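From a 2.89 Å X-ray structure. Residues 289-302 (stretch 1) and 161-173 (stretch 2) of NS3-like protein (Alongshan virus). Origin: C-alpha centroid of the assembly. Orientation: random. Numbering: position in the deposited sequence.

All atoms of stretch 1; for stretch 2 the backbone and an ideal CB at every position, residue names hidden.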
ATOM      1  N   THR A 289      10.947   5.088   1.028  1.00 63.18           N
ATOM      2  CA  THR A 289      11.648   4.013   0.358  1.00 65.33           C
ATOM      3  C   THR A 289      11.675   4.263  -1.145  1.00 63.99           C
ATOM      4  O   THR A 289      10.893   5.046  -1.686  1.00 64.13           O
ATOM      5  CB  THR A 289      10.980   2.676   0.655  1.00 65.43           C
ATOM      6  OG1 THR A 289       9.640   2.697   0.148  1.00 65.86           O
ATOM      7  CG2 THR A 289      10.947   2.443   2.163  1.00 69.27           C
ATOM      8  N   GLN A 290      12.605   3.585  -1.817  1.00 63.57           N
ATOM      9  CA  GLN A 290      12.669   3.661  -3.270  1.00 63.46           C
ATOM     10  C   GLN A 290      11.314   3.355  -3.888  1.00 63.88           C
ATOM     11  O   GLN A 290      10.873   4.041  -4.821  1.00 65.61           O
ATOM     12  CB  GLN A 290      13.736   2.696  -3.787  1.00 67.04           C
ATOM     13  CG  GLN A 290      15.079   2.875  -3.099  1.00 73.11           C
ATOM     14  CD  GLN A 290      16.208   2.150  -3.807  1.00 73.71           C
ATOM     15  OE1 GLN A 290      16.107   1.821  -4.986  1.00 76.60           O
ATOM     16  NE2 GLN A 290      17.295   1.904  -3.087  1.00 75.77           N
ATOM     17  N   ALA A 291      10.630   2.337  -3.369  1.00 66.11           N
ATOM     18  CA  ALA A 291       9.344   1.952  -3.936  1.00 64.30           C
ATOM     19  C   ALA A 291       8.280   3.007  -3.667  1.00 65.96           C
ATOM     20  O   ALA A 291       7.364   3.190  -4.476  1.00 63.24           O
ATOM     21  CB  ALA A 291       8.915   0.602  -3.366  1.00 69.46           C
ATOM     22  N   GLN A 292       8.383   3.707  -2.538  1.00 70.67           N
ATOM     23  CA  GLN A 292       7.437   4.774  -2.226  1.00 71.60           C
ATOM     24  C   GLN A 292       7.547   5.916  -3.230  1.00 69.55           C
ATOM     25  O   GLN A 292       6.552   6.320  -3.842  1.00 70.42           O
ATOM     26  CB  GLN A 292       7.696   5.281  -0.809  1.00 74.76           C
ATOM     27  CG  GLN A 292       6.758   6.376  -0.336  1.00 81.01           C
ATOM     28  CD  GLN A 292       5.394   5.857   0.004  1.00 82.06           C
ATOM     29  OE1 GLN A 292       4.386   6.376  -0.477  1.00 83.00           O
ATOM     30  NE2 GLN A 292       5.340   4.818   0.834  1.00 91.54           N
ATOM     31  N   THR A 293       8.757   6.449  -3.413  1.00 71.55           N
ATOM     32  CA  THR A 293       8.954   7.547  -4.355  1.00 69.37           C
ATOM     33  C   THR A 293       8.688   7.114  -5.788  1.00 69.00           C
ATOM     34  O   THR A 293       8.205   7.914  -6.600  1.00 71.44           O
ATOM     35  CB  THR A 293      10.376   8.085  -4.249  1.00 67.51           C
ATOM     36  OG1 THR A 293      11.309   7.019  -4.468  1.00 68.82           O
ATOM     37  CG2 THR A 293      10.622   8.701  -2.882  1.00 68.96           C
ATOM     38  N   CYS A 294       8.991   5.860  -6.113  1.00 64.98           N
ATOM     39  CA  CYS A 294       8.690   5.362  -7.448  1.00 66.50           C
ATOM     40  C   CYS A 294       7.197   5.444  -7.753  1.00 68.87           C
ATOM     41  O   CYS A 294       6.811   5.644  -8.904  1.00 70.06           O
ATOM     42  CB  CYS A 294       9.172   3.922  -7.586  1.00 65.71           C
ATOM     43  SG  CYS A 294       8.717   3.189  -9.154  1.00 71.98           S
ATOM     44  N   GLN A 295       6.347   5.271  -6.746  1.00 72.45           N
ATOM     45  CA  GLN A 295       4.906   5.383  -6.927  1.00 74.55           C
ATOM     46  C   GLN A 295       4.412   6.818  -6.829  1.00 75.53           C
ATOM     47  O   GLN A 295       3.491   7.202  -7.561  1.00 72.72           O
ATOM     48  CB  GLN A 295       4.175   4.522  -5.896  1.00 78.59           C
ATOM     49  CG  GLN A 295       4.022   3.050  -6.302  1.00 85.63           C
ATOM     50  CD  GLN A 295       2.872   2.832  -7.272  1.00 91.99           C
ATOM     51  OE1 GLN A 295       3.040   2.214  -8.320  1.00 89.01           O
ATOM     52  NE2 GLN A 295       1.691   3.325  -6.916  1.00101.70           N
ATOM     53  N   ARG A 296       5.025   7.620  -5.957  1.00 75.13           N
ATOM     54  CA  ARG A 296       4.702   9.038  -5.890  1.00 73.68           C
ATOM     55  C   ARG A 296       5.049   9.732  -7.194  1.00 74.32           C
ATOM     56  O   ARG A 296       4.302  10.598  -7.662  1.00 73.36           O
ATOM     57  CB  ARG A 296       5.454   9.687  -4.733  1.00 71.68           C
ATOM     58  CG  ARG A 296       4.952   9.307  -3.353  1.00 74.58           C
ATOM     59  CD  ARG A 296       5.899   9.814  -2.268  1.00 73.79           C
ATOM     60  NE  ARG A 296       5.233   9.902  -0.976  1.00 70.51           N
ATOM     61  CZ  ARG A 296       5.854  10.123   0.181  1.00 66.86           C
ATOM     62  NH1 ARG A 296       7.172  10.261   0.222  1.00 67.53           N
ATOM     63  NH2 ARG A 296       5.150  10.195   1.300  1.00 69.92           N
ATOM     64  N   ARG A 297       6.201   9.394  -7.779  1.00 72.65           N
ATOM     65  CA  ARG A 297       6.516   9.875  -9.119  1.00 69.14           C
ATOM     66  C   ARG A 297       5.499   9.354 -10.124  1.00 65.49           C
ATOM     67  O   ARG A 297       4.908  10.127 -10.881  1.00 71.25           O
ATOM     68  CB  ARG A 297       7.925   9.438  -9.515  1.00 75.12           C
ATOM     69  CG  ARG A 297       8.543  10.259 -10.644  1.00 76.46           C
ATOM     70  CD  ARG A 297       9.940   9.759 -10.979  1.00 76.49           C
ATOM     71  NE  ARG A 297       9.945   8.918 -12.176  1.00 78.58           N
ATOM     72  CZ  ARG A 297      10.501   9.253 -13.336  1.00 78.08           C
ATOM     73  NH1 ARG A 297      11.126  10.416 -13.469  1.00 80.55           N
ATOM     74  NH2 ARG A 297      10.446   8.417 -14.364  1.00 82.66           N
ATOM     75  N   GLY A 298       5.238   8.048 -10.104  1.00 66.83           N
ATOM     76  CA  GLY A 298       4.379   7.419 -11.083  1.00 65.10           C
ATOM     77  C   GLY A 298       2.980   7.990 -11.213  1.00 70.34           C
ATOM     78  O   GLY A 298       2.148   7.402 -11.912  1.00 76.89           O
ATOM     79  N   ARG A 299       2.677   9.104 -10.543  1.00 68.18           N
ATOM     80  CA  ARG A 299       1.349   9.677 -10.673  1.00 71.13           C
ATOM     81  C   ARG A 299       1.212  10.605 -11.878  1.00 73.09           C
ATOM     82  O   ARG A 299       0.090  10.857 -12.315  1.00 72.93           O
ATOM     83  CB  ARG A 299       0.976  10.423  -9.388  1.00 72.50           C
ATOM     84  CG  ARG A 299       0.783   9.519  -8.160  1.00 77.17           C
ATOM     85  CD  ARG A 299      -0.330   8.483  -8.345  1.00 77.85           C
ATOM     86  NE  ARG A 299      -1.658   8.977  -7.980  1.00 85.05           N
ATOM     87  CZ  ARG A 299      -2.780   8.271  -8.114  1.00 91.12           C
ATOM     88  NH1 ARG A 299      -2.743   7.046  -8.621  1.00 89.69           N
ATOM     89  NH2 ARG A 299      -3.943   8.788  -7.746  1.00 89.58           N
ATOM     90  N   ILE A 300       2.308  11.099 -12.449  1.00 70.85           N
ATOM     91  CA  ILE A 300       2.213  12.241 -13.350  1.00 72.47           C
ATOM     92  C   ILE A 300       2.374  11.837 -14.809  1.00 80.84           C
ATOM     93  O   ILE A 300       1.873  12.532 -15.694  1.00 81.91           O
ATOM     94  CB  ILE A 300       3.245  13.347 -13.012  1.00 75.83           C
ATOM     95  CG1 ILE A 300       4.277  12.877 -11.983  1.00 71.82           C
ATOM     96  CG2 ILE A 300       2.555  14.605 -12.553  1.00 77.08           C
ATOM     97  CD1 ILE A 300       5.668  12.731 -12.554  1.00 72.99           C
ATOM     98  N   GLY A 301       3.121  10.775 -15.086  1.00 79.77           N
ATOM     99  CA  GLY A 301       3.405  10.472 -16.472  1.00 79.41           C
ATOM    100  C   GLY A 301       2.350   9.658 -17.176  1.00 75.88           C
ATOM    101  O   GLY A 301       2.606   9.218 -18.297  1.00 76.66           O
ATOM    102  N   ARG A 302       1.176   9.454 -16.575  1.00 76.53           N
ATOM    103  CA  ARG A 302       0.254   8.452 -17.101  1.00 83.53           C
ATOM    104  C   ARG A 302      -0.532   8.978 -18.295  1.00 86.16           C
ATOM    105  O   ARG A 302      -0.601   8.320 -19.339  1.00 85.99           O
ATOM    106  CB  ARG A 302      -0.714   7.989 -16.013  1.00 86.80           C
ATOM    107  CG  ARG A 302      -0.184   8.053 -14.588  1.00 88.23           C
ATOM    108  CD  ARG A 302      -1.293   7.718 -13.596  1.00 91.34           C
ATOM    109  NE  ARG A 302      -1.497   6.289 -13.368  1.00100.61           N
ATOM    110  CZ  ARG A 302      -0.733   5.545 -12.572  1.00 95.42           C
ATOM    111  NH1 ARG A 302       0.320   6.083 -11.967  1.00 89.12           N
ATOM    112  NH2 ARG A 302      -1.011   4.258 -12.392  1.00104.23           N
ATOM    113  N   UNK A 161      15.313  -4.327  -9.014  1.00 98.52           N
ATOM    114  CA  UNK A 161      14.880  -3.464 -10.104  1.00 92.64           C
ATOM    115  C   UNK A 161      13.735  -2.560  -9.669  1.00 82.80           C
ATOM    116  O   UNK A 161      12.820  -2.994  -8.967  1.00 83.82           O
ATOM    117  CB  UNK A 161      14.458  -4.303 -11.312  1.00 92.64           C
ATOM    118  N   UNK A 162      13.794  -1.302 -10.100  1.00 85.55           N
ATOM    119  CA  UNK A 162      12.705  -0.342  -9.937  1.00 81.55           C
ATOM    120  C   UNK A 162      12.459   0.321 -11.285  1.00 77.17           C
ATOM    121  O   UNK A 162      13.381   0.901 -11.871  1.00 78.81           O
ATOM    122  CB  UNK A 162      13.028   0.696  -8.861  1.00 81.55           C
ATOM    123  N   UNK A 163      11.219   0.261 -11.763  1.00 81.13           N
ATOM    124  CA  UNK A 163      10.864   0.785 -13.077  1.00 79.92           C
ATOM    125  C   UNK A 163      10.496   2.259 -12.957  1.00 84.74           C
ATOM    126  O   UNK A 163       9.575   2.614 -12.217  1.00 85.46           O
ATOM    127  CB  UNK A 163       9.710  -0.012 -13.688  1.00 79.92           C
ATOM    128  N   UNK A 164      11.206   3.112 -13.691  1.00 87.90           N
ATOM    129  CA  UNK A 164      10.925   4.544 -13.669  1.00 88.33           C
ATOM    130  C   UNK A 164      10.380   5.051 -15.010  1.00 89.22           C
ATOM    131  O   UNK A 164      10.396   6.252 -15.276  1.00 90.74           O
ATOM    132  CB  UNK A 164      12.194   5.315 -13.301  1.00 88.33           C
ATOM    133  N   UNK A 165       9.900   4.138 -15.849  1.00 90.77           N
ATOM    134  CA  UNK A 165       9.307   4.504 -17.126  1.00 97.94           C
ATOM    135  C   UNK A 165       7.826   4.816 -16.950  1.00 95.83           C
ATOM    136  O   UNK A 165       7.168   4.310 -16.039  1.00 93.96           O
ATOM    137  CB  UNK A 165       9.500   3.384 -18.151  1.00 97.94           C
ATOM    138  N   UNK A 166       7.303   5.657 -17.838  1.00 93.79           N
ATOM    139  CA  UNK A 166       5.893   6.020 -17.812  1.00 92.61           C
ATOM    140  C   UNK A 166       5.355   6.021 -19.238  1.00 91.64           C
ATOM    141  O   UNK A 166       6.095   5.823 -20.204  1.00 95.30           O
ATOM    142  CB  UNK A 166       5.688   7.384 -17.150  1.00 92.61           C
ATOM    143  N   UNK A 167       4.043   6.247 -19.363  1.00 89.19           N
ATOM    144  CA  UNK A 167       3.442   6.395 -20.685  1.00 89.59           C
ATOM    145  C   UNK A 167       4.019   7.600 -21.414  1.00 86.59           C
ATOM    146  O   UNK A 167       4.494   7.487 -22.549  1.00 90.35           O
ATOM    147  CB  UNK A 167       1.922   6.527 -20.570  1.00 89.59           C
ATOM    148  N   UNK A 168       3.968   8.767 -20.782  1.00 82.74           N
ATOM    149  CA  UNK A 168       4.546   9.995 -21.296  1.00 85.48           C
ATOM    150  C   UNK A 168       5.870  10.278 -20.605  1.00 87.00           C
ATOM    151  O   UNK A 168       6.113   9.809 -19.490  1.00 85.03           O
ATOM    152  CB  UNK A 168       3.581  11.167 -21.110  1.00 85.48           C
ATOM    153  N   UNK A 169       6.758  11.048 -21.231  1.00 91.37           N
ATOM    154  CA  UNK A 169       8.007  11.408 -20.554  1.00 91.23           C
ATOM    155  C   UNK A 169       7.729  12.162 -19.261  1.00 83.70           C
ATOM    156  O   UNK A 169       6.684  12.789 -19.083  1.00 80.63           O
ATOM    157  CB  UNK A 169       8.891  12.253 -21.473  1.00 91.23           C
ATOM    158  N   UNK A 170       8.689  12.077 -18.344  1.00 82.54           N
ATOM    159  CA  UNK A 170       8.669  12.824 -17.093  1.00 78.75           C
ATOM    160  C   UNK A 170      10.015  13.514 -16.945  1.00 79.72           C
ATOM    161  O   UNK A 170      11.060  12.919 -17.231  1.00 86.62           O
ATOM    162  CB  UNK A 170       8.376  11.915 -15.898  1.00 78.75           C
ATOM    163  N   UNK A 171       9.990  14.765 -16.498  1.00 79.41           N
ATOM    164  CA  UNK A 171      11.200  15.560 -16.317  1.00 81.20           C
ATOM    165  C   UNK A 171      11.537  15.563 -14.833  1.00 78.54           C
ATOM    166  O   UNK A 171      10.705  15.939 -13.998  1.00 77.55           O
ATOM    167  CB  UNK A 171      11.023  16.984 -16.849  1.00 81.20           C
ATOM    168  N   UNK A 172      12.759  15.162 -14.507  1.00 78.82           N
ATOM    169  CA  UNK A 172      13.232  15.111 -13.130  1.00 79.67           C
ATOM    170  C   UNK A 172      14.067  16.348 -12.840  1.00 80.05           C
ATOM    171  O   UNK A 172      15.078  16.594 -13.506  1.00 82.29           O
ATOM    172  CB  UNK A 172      14.041  13.838 -12.873  1.00 79.67           C
ATOM    173  N   UNK A 173      13.647  17.114 -11.842  1.00 79.33           N
ATOM    174  CA  UNK A 173      14.334  18.320 -11.428  1.00 81.03           C
ATOM    175  C   UNK A 173      14.592  18.234  -9.933  1.00 80.87           C
ATOM    176  O   UNK A 173      14.192  17.276  -9.265  1.00 82.78           O
ATOM    177  CB  UNK A 173      13.525  19.570 -11.780  1.00 81.03           C
TER

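Position 161 points away. Any residue would suit; it is Arg-161.

Position 162 has extended backbone angles and a CB directed toward the helix, 5.0 Å from Cys-294 SG. That gap suits a medium apolar side chain; a polar one could address Gln-290. It is Val-162, whose CG1 packs on Cys-294 SG at 3.6 Å.

Position 163 turns its CB away, so the side chain is little constrained. Its backbone O lies 3.2 Å from Cys-294 SG. It is Ser-163.

At position 164 the CB points sideways, 3.7 Å from Arg-297 NH2. Its backbone O accepts a very short hydrogen bond from Arg-297 NH2, 2.3 Å. A long, flexible side chain could lie along the arginine and reach Cys-294; an acidic one could meet the charge. It is Met-164, present as selenomethionine. Its CE covers one face of the guanidinium, and its SE is 4.3 Å from Cys-294 SG.

Position 165 points away; it is Asp-165.

Position 166 points toward Gly-301, its CB 3.8 Å from Gly-301 O. Space is limited, so a small residue fits well. It is Ser-166, whose OG donates to the O of position 168 at 2.7 Å.

Position 167 faces two carbonyls, its CB 3.3 Å from Arg-302 O and 3.6 Å from Gly-301 O. A short donor is favoured. It is Asn-167, and ND2 donates to Arg-302 O at 3.1 Å.

At position 168 the backbone N donates to Gly-301 O at 2.9 Å, nearly straight, so any residue but proline could make this bond. The CB points toward stretch 1, and an aromatic or other long side chain could extend past Arg-302. It is Tyr-168; its ring edge meets Arg-302 O, with CE1 3.3 Å away.

Position 169 points away, with phi near -60°, which permits proline among others. It is Pro-169.

Position 170 points toward Arg-297 NH1, Ile-300 CD1 and Gly-301 CA. A branched apolar residue suits this site. It is Ile-170: CG2 covers the guanidinium face opposite Met-164 CE and packs on Ile-300 CD1 at 3.4 Å, while CD1 reaches Gly-301 CA at 3.7 Å.

Position 171 points away; it is Val-171.

Position 172 points sideways, its CB 4.5 Å from Arg-297 NH1. An acidic residue suits the charge. It is Asp-172, whose OD1 forms a salt bridge with Arg-297 NH1 at 2.7 Å, though the hydrogen bond is weak.

Position 173 is out of reach. It is Arg-173.

Stretch 2 161-173: RVSMDSNYPIVDR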
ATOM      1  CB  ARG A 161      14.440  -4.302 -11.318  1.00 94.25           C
ATOM      2  CG  ARG A 161      15.583  -4.786 -12.208  1.00101.67           C
ATOM      3  CD  ARG A 161      15.697  -6.308 -12.267  1.00107.12           C
ATOM      4  NE  ARG A 161      16.968  -6.719 -12.865  1.00107.23           N
ATOM      5  CZ  ARG A 161      17.127  -7.087 -14.134  1.00107.14           C
ATOM      6  NH1 ARG A 161      16.090  -7.117 -14.959  1.00110.04           N
ATOM      7  NH2 ARG A 161      18.328  -7.434 -14.577  1.00110.82           N
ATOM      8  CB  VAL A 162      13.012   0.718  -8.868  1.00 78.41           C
ATOM      9  CG1 VAL A 162      12.076   1.909  -9.040  1.00 79.77           C
ATOM     10  CG2 VAL A 162      12.885   0.123  -7.476  1.00 80.74           C
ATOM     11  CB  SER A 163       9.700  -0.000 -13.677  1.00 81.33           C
ATOM     12  OG  SER A 163       9.959  -1.394 -13.659  1.00 84.01           O
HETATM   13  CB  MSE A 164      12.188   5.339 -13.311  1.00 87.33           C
HETATM   14  CG  MSE A 164      12.744   5.080 -11.918  1.00 83.32           C
HETATM   15 SE   MSE A 164      11.761   5.986 -10.478  1.00101.44          SE
HETATM   16  CE  MSE A 164      12.841   7.611 -10.278  1.00 79.60           C
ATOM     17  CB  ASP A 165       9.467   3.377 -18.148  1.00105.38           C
ATOM     18  CG  ASP A 165      10.910   2.964 -18.342  1.00112.62           C
ATOM     19  OD1 ASP A 165      11.806   3.820 -18.185  1.00116.84           O
ATOM     20  OD2 ASP A 165      11.148   1.780 -18.658  1.00120.50           O
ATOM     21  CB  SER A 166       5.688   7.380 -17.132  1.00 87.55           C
ATOM     22  OG  SER A 166       6.799   8.225 -17.363  1.00 84.99           O
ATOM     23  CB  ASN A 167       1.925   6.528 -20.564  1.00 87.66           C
ATOM     24  CG  ASN A 167       1.262   5.231 -20.178  1.00 90.05           C
ATOM     25  OD1 ASN A 167       1.843   4.157 -20.320  1.00 92.10           O
ATOM     26  ND2 ASN A 167       0.032   5.319 -19.694  1.00 89.26           N
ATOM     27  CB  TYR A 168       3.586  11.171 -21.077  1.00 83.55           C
ATOM     28  CG  TYR A 168       2.287  11.054 -21.840  1.00 81.82           C
ATOM     29  CD1 TYR A 168       1.247  10.273 -21.357  1.00 81.17           C
ATOM     30  CD2 TYR A 168       2.098  11.729 -23.043  1.00 82.58           C
ATOM     31  CE1 TYR A 168       0.059  10.158 -22.049  1.00 83.93           C
ATOM     32  CE2 TYR A 168       0.907  11.620 -23.744  1.00 81.50           C
ATOM     33  CZ  TYR A 168      -0.108  10.834 -23.238  1.00 82.10           C
ATOM     34  OH  TYR A 168      -1.298  10.710 -23.917  1.00 77.55           O
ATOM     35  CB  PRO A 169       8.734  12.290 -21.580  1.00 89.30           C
ATOM     36  CG  PRO A 169       7.646  12.812 -22.470  1.00 91.66           C
ATOM     37  CD  PRO A 169       6.639  11.696 -22.551  1.00 86.30           C
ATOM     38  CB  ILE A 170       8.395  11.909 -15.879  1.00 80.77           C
ATOM     39  CG1 ILE A 170       7.047  11.205 -16.032  1.00 78.96           C
ATOM     40  CG2 ILE A 170       8.429  12.719 -14.589  1.00 77.63           C
ATOM     41  CD1 ILE A 170       6.782  10.156 -14.976  1.00 77.09           C
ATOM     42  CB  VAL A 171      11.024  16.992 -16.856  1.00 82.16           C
ATOM     43  CG1 VAL A 171      12.266  17.825 -16.568  1.00 87.35           C
ATOM     44  CG2 VAL A 171      10.724  16.957 -18.347  1.00 82.33           C
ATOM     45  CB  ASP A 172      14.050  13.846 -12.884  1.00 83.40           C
ATOM     46  CG  ASP A 172      13.214  12.600 -12.981  1.00 79.18           C
ATOM     47  OD1 ASP A 172      12.319  12.424 -12.129  1.00 77.56           O
ATOM     48  OD2 ASP A 172      13.430  11.816 -13.927  1.00 81.55           O
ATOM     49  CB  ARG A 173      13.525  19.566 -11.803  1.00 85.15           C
ATOM     50  CG  ARG A 173      13.337  19.717 -13.303  1.00 95.22           C
ATOM     51  CD  ARG A 173      12.529  20.950 -13.637  1.00102.85           C
ATOM     52  NE  ARG A 173      12.279  21.079 -15.068  1.00114.07           N
ATOM     53  CZ  ARG A 173      11.595  22.076 -15.616  1.00123.71           C
ATOM     54  NH1 ARG A 173      11.093  23.037 -14.852  1.00118.08           N
ATOM     55  NH2 ARG A 173      11.410  22.115 -16.929  1.00121.61           N
TER
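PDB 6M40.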